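Local coordinates for Peptide/nickel transport system substrate-binding protein (Listeria monocytogenes serotype 1/2a, PDB 5KZT), which binds peptides as an OppA-type substrate-binding protein and probably hands them to a membrane transporter for uptake, at residues F117-K121 and V148-T154; G48-L52 and N158-A162. All coordinates share one frame; numbering follows the deposited sequence.

Interaction 1: residues F117-K121 and V148-T154; sequences FDAIK and VTLSKPT
D118, A119, I120 and K121 meet the end of strand 145-149 and the turn after it, forming a single antiparallel beta bridge where a 3-10 segment ends. The D118 carbonyl takes the first bond. S151 OG donates to D118 O at 2.7 Å, in the carbonyl plane and on a lone pair. The hydroxyl sits between the backbone N and the carbonyl carbon of its own residue (chi1 60°), which turns it toward this oxygen. A119 follows with a backbone bond, S151 N to A119 O at 2.8 Å. Its methyl group comes only loosely near T154 OG1, and that hydroxyl already donates to K152 O within the turn.

I120 pairs with L150 as a non-hydrogen-bonded pair, their CA atoms 4.2 Å apart. CB of I120 points away, but CG1 lies beside the backbone N (chi1 -50°) and the chain bends back. As a result CD1 reaches L150 CD2 at 3.8 Å and V148 CG1 at 4.1 Å. W101 of helix 94-105 touches both I120 and V148, so this small apolar cluster continues onto helix 94-105.

K121 closes the bridge with its N bonded to T149 O at 2.9 Å. Its extended side chain runs alongside T149, pointing the same way, and K121 CD rests 3.8 Å from T149 CG2.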
ATOM      1  N   PHE A 117      -0.852 -12.970   8.259  1.00 14.09           N
ATOM      2  CA  PHE A 117      -1.130 -14.371   8.526  1.00 14.67           C
ATOM      3  C   PHE A 117      -1.440 -14.682   9.996  1.00 16.09           C
ATOM      4  O   PHE A 117      -1.718 -15.833  10.323  1.00 15.96           O
ATOM      5  CB  PHE A 117       0.017 -15.255   7.996  1.00 14.60           C
ATOM      6  CG  PHE A 117       0.067 -15.308   6.515  1.00 13.85           C
ATOM      7  CD1 PHE A 117       0.580 -14.251   5.772  1.00 13.76           C
ATOM      8  CD2 PHE A 117      -0.462 -16.388   5.844  1.00 14.07           C
ATOM      9  CE1 PHE A 117       0.571 -14.282   4.389  1.00 13.44           C
ATOM     10  CE2 PHE A 117      -0.449 -16.439   4.472  1.00 13.73           C
ATOM     11  CZ  PHE A 117       0.063 -15.389   3.743  1.00 13.58           C
ATOM     12  N   ASP A 118      -1.451 -13.667  10.854  1.00 17.51           N
ATOM     13  CA  ASP A 118      -2.047 -13.776  12.199  1.00 19.53           C
ATOM     14  C   ASP A 118      -3.484 -14.302  12.156  1.00 18.60           C
ATOM     15  O   ASP A 118      -3.933 -14.906  13.108  1.00 18.30           O
ATOM     16  CB  ASP A 118      -2.095 -12.410  12.890  1.00 21.81           C
ATOM     17  CG  ASP A 118      -0.766 -11.967  13.451  1.00 24.86           C
ATOM     18  OD1 ASP A 118       0.223 -12.753  13.459  1.00 27.15           O
ATOM     19  OD2 ASP A 118      -0.720 -10.794  13.939  1.00 28.01           O
ATOM     20  N   ALA A 119      -4.195 -13.998  11.071  1.00 17.61           N
ATOM     21  CA  ALA A 119      -5.535 -14.533  10.805  1.00 17.56           C
ATOM     22  C   ALA A 119      -5.575 -16.060  10.634  1.00 17.39           C
ATOM     23  O   ALA A 119      -6.624 -16.650  10.844  1.00 17.59           O
ATOM     24  CB  ALA A 119      -6.116 -13.873   9.566  1.00 17.51           C
ATOM     25  N   ILE A 120      -4.443 -16.678  10.243  1.00 16.79           N
ATOM     26  CA  ILE A 120      -4.346 -18.121   9.985  1.00 16.52           C
ATOM     27  C   ILE A 120      -3.786 -18.809  11.231  1.00 16.78           C
ATOM     28  O   ILE A 120      -2.902 -18.274  11.906  1.00 16.35           O
ATOM     29  CB  ILE A 120      -3.457 -18.414   8.741  1.00 16.13           C
ATOM     30  CG1 ILE A 120      -3.881 -17.554   7.533  1.00 15.70           C
ATOM     31  CG2 ILE A 120      -3.488 -19.891   8.364  1.00 16.23           C
ATOM     32  CD1 ILE A 120      -5.353 -17.587   7.187  1.00 15.85           C
ATOM     33  N   LYS A 121      -4.326 -19.989  11.526  1.00 17.07           N
ATOM     34  CA  LYS A 121      -3.949 -20.743  12.702  1.00 17.69           C
ATOM     35  C   LYS A 121      -2.432 -20.922  12.712  1.00 17.11           C
ATOM     36  O   LYS A 121      -1.846 -21.334  11.712  1.00 16.11           O
ATOM     37  CB  LYS A 121      -4.628 -22.106  12.718  1.00 18.89           C
ATOM     38  CG  LYS A 121      -4.261 -22.928  13.946  1.00 20.51           C
ATOM     39  CD  LYS A 121      -4.996 -24.253  14.009  1.00 21.82           C
ATOM     40  CE  LYS A 121      -4.510 -25.025  15.215  1.00 23.32           C
ATOM     41  NZ  LYS A 121      -5.156 -26.363  15.249  1.00 24.69           N
ATOM     42  N   VAL A 148      -8.417 -24.461   5.156  1.00 17.12           N
ATOM     43  CA  VAL A 148      -7.788 -23.316   5.850  1.00 16.26           C
ATOM     44  C   VAL A 148      -8.438 -23.172   7.215  1.00 16.22           C
ATOM     45  O   VAL A 148      -9.667 -23.098   7.325  1.00 16.05           O
ATOM     46  CB  VAL A 148      -7.965 -22.014   5.038  1.00 15.75           C
ATOM     47  CG1 VAL A 148      -7.466 -20.791   5.816  1.00 15.28           C
ATOM     48  CG2 VAL A 148      -7.262 -22.128   3.684  1.00 15.70           C
ATOM     49  N   THR A 149      -7.614 -23.130   8.254  1.00 16.17           N
ATOM     50  CA  THR A 149      -8.096 -22.963   9.616  1.00 16.86           C
ATOM     51  C   THR A 149      -7.625 -21.593  10.096  1.00 16.48           C
ATOM     52  O   THR A 149      -6.422 -21.277  10.051  1.00 15.95           O
ATOM     53  CB  THR A 149      -7.592 -24.102  10.546  1.00 17.43           C
ATOM     54  OG1 THR A 149      -8.020 -25.369  10.043  1.00 17.75           O
ATOM     55  CG2 THR A 149      -8.167 -23.956  11.951  1.00 18.01           C
ATOM     56  N   LEU A 150      -8.570 -20.766  10.530  1.00 17.05           N
ATOM     57  CA  LEU A 150      -8.255 -19.420  10.995  1.00 17.04           C
ATOM     58  C   LEU A 150      -7.889 -19.470  12.460  1.00 17.78           C
ATOM     59  O   LEU A 150      -8.244 -20.403  13.166  1.00 18.11           O
ATOM     60  CB  LEU A 150      -9.444 -18.480  10.816  1.00 17.19           C
ATOM     61  CG  LEU A 150     -10.029 -18.432   9.414  1.00 17.12           C
ATOM     62  CD1 LEU A 150     -11.113 -17.372   9.372  1.00 17.67           C
ATOM     63  CD2 LEU A 150      -8.946 -18.166   8.387  1.00 16.57           C
ATOM     64  N   SER A 151      -7.229 -18.424  12.928  1.00 17.78           N
ATOM     65  CA  SER A 151      -6.924 -18.296  14.349  1.00 18.79           C
ATOM     66  C   SER A 151      -8.173 -17.898  15.131  1.00 19.77           C
ATOM     67  O   SER A 151      -8.312 -18.237  16.298  1.00 20.33           O
ATOM     68  CB  SER A 151      -5.811 -17.272  14.546  1.00 18.71           C
ATOM     69  OG  SER A 151      -6.208 -16.017  14.052  1.00 18.75           O
ATOM     70  N   LYS A 152      -9.071 -17.174  14.470  1.00 20.26           N
ATOM     71  CA  LYS A 152     -10.350 -16.769  15.035  1.00 21.55           C
ATOM     72  C   LYS A 152     -11.222 -16.302  13.881  1.00 21.00           C
ATOM     73  O   LYS A 152     -10.688 -16.066  12.791  1.00 19.56           O
ATOM     74  CB  LYS A 152     -10.163 -15.634  16.041  1.00 23.05           C
ATOM     75  CG  LYS A 152      -9.539 -14.352  15.505  1.00 23.89           C
ATOM     76  CD  LYS A 152      -9.431 -13.343  16.665  1.00 25.80           C
ATOM     77  CE  LYS A 152      -9.261 -11.920  16.174  1.00 26.93           C
ATOM     78  NZ  LYS A 152      -8.037 -11.820  15.331  1.00 27.04           N
ATOM     79  N   PRO A 153     -12.549 -16.158  14.110  1.00 21.44           N
ATOM     80  CA  PRO A 153     -13.376 -15.619  13.024  1.00 21.33           C
ATOM     81  C   PRO A 153     -12.810 -14.283  12.524  1.00 21.03           C
ATOM     82  O   PRO A 153     -12.408 -13.449  13.332  1.00 20.63           O
ATOM     83  CB  PRO A 153     -14.747 -15.431  13.681  1.00 22.40           C
ATOM     84  CG  PRO A 153     -14.788 -16.436  14.787  1.00 22.98           C
ATOM     85  CD  PRO A 153     -13.362 -16.528  15.290  1.00 22.37           C
ATOM     86  N   THR A 154     -12.766 -14.119  11.207  1.00 20.50           N
ATOM     87  CA  THR A 154     -12.137 -12.973  10.568  1.00 20.40           C
ATOM     88  C   THR A 154     -13.083 -12.498   9.463  1.00 20.64           C
ATOM     89  O   THR A 154     -13.154 -13.093   8.372  1.00 20.10           O
ATOM     90  CB  THR A 154     -10.752 -13.371  10.006  1.00 19.92           C
ATOM     91  OG1 THR A 154      -9.912 -13.850  11.073  1.00 19.73           O
ATOM     92  CG2 THR A 154     -10.067 -12.210   9.322  1.00 19.71           C
TER

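Interaction 2: residues G48-L52 and N158-A162; sequences GLYAL and NSLFA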
ATOM      1  N   GLY A  48      -5.211 -15.059  -6.760  1.00 16.84           N
ATOM      2  CA  GLY A  48      -5.434 -15.926  -5.594  1.00 16.58           C
ATOM      3  C   GLY A  48      -6.801 -16.578  -5.605  1.00 16.83           C
ATOM      4  O   GLY A  48      -7.426 -16.736  -6.676  1.00 17.30           O
ATOM      5  N   LEU A  49      -7.269 -16.942  -4.411  1.00 16.58           N
ATOM      6  CA  LEU A  49      -8.554 -17.620  -4.236  1.00 16.86           C
ATOM      7  C   LEU A  49      -9.732 -16.717  -4.575  1.00 17.06           C
ATOM      8  O   LEU A  49     -10.728 -17.199  -5.082  1.00 17.23           O
ATOM      9  CB  LEU A  49      -8.722 -18.153  -2.824  1.00 16.85           C
ATOM     10  CG  LEU A  49      -7.708 -19.202  -2.396  1.00 16.82           C
ATOM     11  CD1 LEU A  49      -7.823 -19.415  -0.898  1.00 16.83           C
ATOM     12  CD2 LEU A  49      -7.902 -20.508  -3.153  1.00 17.74           C
ATOM     13  N   TYR A  50      -9.592 -15.420  -4.283  1.00 16.39           N
ATOM     14  CA  TYR A  50     -10.624 -14.422  -4.530  1.00 16.55           C
ATOM     15  C   TYR A  50      -9.979 -13.261  -5.262  1.00 16.21           C
ATOM     16  O   TYR A  50      -8.772 -13.113  -5.232  1.00 15.35           O
ATOM     17  CB  TYR A  50     -11.218 -13.920  -3.216  1.00 16.53           C
ATOM     18  CG  TYR A  50     -12.241 -14.848  -2.582  1.00 17.04           C
ATOM     19  CD1 TYR A  50     -11.861 -16.047  -1.992  1.00 17.28           C
ATOM     20  CD2 TYR A  50     -13.604 -14.520  -2.574  1.00 17.86           C
ATOM     21  CE1 TYR A  50     -12.803 -16.898  -1.418  1.00 17.66           C
ATOM     22  CE2 TYR A  50     -14.535 -15.359  -2.010  1.00 18.39           C
ATOM     23  CZ  TYR A  50     -14.126 -16.538  -1.431  1.00 18.24           C
ATOM     24  OH  TYR A  50     -15.085 -17.356  -0.896  1.00 19.24           O
ATOM     25  N   ALA A  51     -10.797 -12.455  -5.912  1.00 16.65           N
ATOM     26  CA  ALA A  51     -10.371 -11.202  -6.480  1.00 16.90           C
ATOM     27  C   ALA A  51     -11.555 -10.228  -6.409  1.00 17.65           C
ATOM     28  O   ALA A  51     -12.706 -10.651  -6.574  1.00 18.13           O
ATOM     29  CB  ALA A  51      -9.904 -11.426  -7.913  1.00 17.13           C
ATOM     30  N   LEU A  52     -11.286  -8.944  -6.148  1.00 17.77           N
ATOM     31  CA  LEU A  52     -12.344  -7.919  -6.076  1.00 18.78           C
ATOM     32  C   LEU A  52     -13.084  -7.802  -7.397  1.00 19.74           C
ATOM     33  O   LEU A  52     -12.463  -7.718  -8.446  1.00 18.99           O
ATOM     34  CB  LEU A  52     -11.769  -6.544  -5.679  1.00 19.18           C
ATOM     35  CG  LEU A  52     -11.712  -6.296  -4.161  1.00 19.59           C
ATOM     36  CD1 LEU A  52     -11.199  -7.496  -3.399  1.00 19.50           C
ATOM     37  CD2 LEU A  52     -10.936  -5.033  -3.809  1.00 19.54           C
ATOM     38  N   ASN A 158     -11.951 -12.947   3.207  1.00 16.27           N
ATOM     39  CA  ASN A 158     -11.986 -13.010   1.743  1.00 16.19           C
ATOM     40  C   ASN A 158     -11.171 -11.873   1.086  1.00 15.15           C
ATOM     41  O   ASN A 158     -10.654 -12.040  -0.030  1.00 14.67           O
ATOM     42  CB  ASN A 158     -13.415 -13.012   1.235  1.00 17.34           C
ATOM     43  CG  ASN A 158     -14.172 -14.268   1.614  1.00 18.22           C
ATOM     44  OD1 ASN A 158     -13.611 -15.229   2.175  1.00 18.88           O
ATOM     45  ND2 ASN A 158     -15.462 -14.270   1.325  1.00 19.21           N
ATOM     46  N   SER A 159     -11.056 -10.732   1.767  1.00 14.75           N
ATOM     47  CA  SER A 159     -10.178  -9.634   1.301  1.00 14.21           C
ATOM     48  C   SER A 159      -8.696 -10.024   1.401  1.00 13.73           C
ATOM     49  O   SER A 159      -7.882  -9.692   0.528  1.00 12.80           O
ATOM     50  CB  SER A 159     -10.445  -8.343   2.076  1.00 14.37           C
ATOM     51  OG  SER A 159     -11.785  -7.893   1.942  1.00 14.79           O
ATOM     52  N   LEU A 160      -8.353 -10.756   2.465  1.00 13.83           N
ATOM     53  CA  LEU A 160      -6.997 -11.328   2.553  1.00 13.82           C
ATOM     54  C   LEU A 160      -6.753 -12.315   1.415  1.00 14.04           C
ATOM     55  O   LEU A 160      -5.700 -12.256   0.761  1.00 13.89           O
ATOM     56  CB  LEU A 160      -6.721 -11.970   3.911  1.00 13.95           C
ATOM     57  CG  LEU A 160      -6.851 -11.027   5.120  1.00 14.25           C
ATOM     58  CD1 LEU A 160      -6.631 -11.748   6.446  1.00 14.71           C
ATOM     59  CD2 LEU A 160      -5.878  -9.855   5.020  1.00 14.02           C
ATOM     60  N   PHE A 161      -7.722 -13.188   1.147  1.00 14.60           N
ATOM     61  CA  PHE A 161      -7.591 -14.158   0.039  1.00 15.07           C
ATOM     62  C   PHE A 161      -7.418 -13.458  -1.328  1.00 15.00           C
ATOM     63  O   PHE A 161      -6.851 -14.017  -2.249  1.00 15.56           O
ATOM     64  CB  PHE A 161      -8.810 -15.067  -0.050  1.00 15.73           C
ATOM     65  CG  PHE A 161      -9.010 -16.000   1.111  1.00 16.01           C
ATOM     66  CD1 PHE A 161      -7.973 -16.355   1.989  1.00 15.88           C
ATOM     67  CD2 PHE A 161     -10.262 -16.577   1.300  1.00 16.69           C
ATOM     68  CE1 PHE A 161      -8.203 -17.241   3.034  1.00 16.37           C
ATOM     69  CE2 PHE A 161     -10.482 -17.472   2.343  1.00 17.00           C
ATOM     70  CZ  PHE A 161      -9.451 -17.802   3.203  1.00 16.76           C
ATOM     71  N   ALA A 162      -7.907 -12.232  -1.441  1.00 14.98           N
ATOM     72  CA  ALA A 162      -7.727 -11.414  -2.630  1.00 14.97           C
ATOM     73  C   ALA A 162      -6.439 -10.561  -2.622  1.00 14.50           C
ATOM     74  O   ALA A 162      -6.214  -9.772  -3.544  1.00 14.77           O
ATOM     75  CB  ALA A 162      -8.940 -10.512  -2.783  1.00 15.22           C
TER
HETATM   76  O   HOH W   1      -5.440 -16.480  -2.176  1.00 12.85           O
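Strand 50-52, half of a two-stranded antiparallel sheet with strand 58-60, packs against helix 157-161 and A162 through Y50 and L52, with L49 just before the strand adding to it. Y50 is the centre of this buried contact. The side-chain amide of N158 is stacked over one face of the Y50 ring, with the two planes 19° apart. It lies toward the ring's rim, with N158 ND2 3.6 Å from Y50 CE2. N158 CB sits over the same ring, 4.2 Å from the centroid, and makes a CH-pi contact. In N158, CG is anti to the carbonyl carbon (chi1 -67°), which lays the amide along the tyrosine toward its hydroxyl end.

F161 runs beside Y50, pointing the same way. The two rings are oblique, their planes at 32°, and Y50 CD1 comes 3.7 Å from F161 CD2, near the plane of the phenylalanine. One face of F161 is covered by L49 CD1, 4.2 Å from the ring centroid. L49 also touches Y97, and F161 touches W101; both partners belong to helix 94-105.

The backbones approach at A162. Its CA makes a CA-H...O contact with Y50 O at 3.3 Å, and its CB meets L52 CD1 at 3.8 Å. One water links the two segments by accepting from L49 N at 2.9 Å and donating to F161 O at 2.8 Å.

The segments share no direct hydrogen bond. The contact is mainly apolar and aromatic packing, with the N158 amide stacked on the Y50 ring, while the water bridges L49 N and F161 O, which do not bond to each other directly.

The centres of the two contacts lie about 15 Å apart, on the same side of the chain's centre. Along the chain the order is 48-52, 117-121, 148-154 and 158-162, so both segments of interaction 1 fall between those of interaction 2. Strand 145-149 leads through the turn of interaction 1 into helix 157-161 of interaction 2. The contacts touch where A119 CB packs on L160 CD1 at 3.8 Å. W101 of helix 94-105 reaches both, meeting I120 and V148 in one and F161 in the other. Together they join the loop at 117-121, the end of strand 145-149 and strand 50-52 around helices 94-105 and 157-161 of this peptide-binding protein.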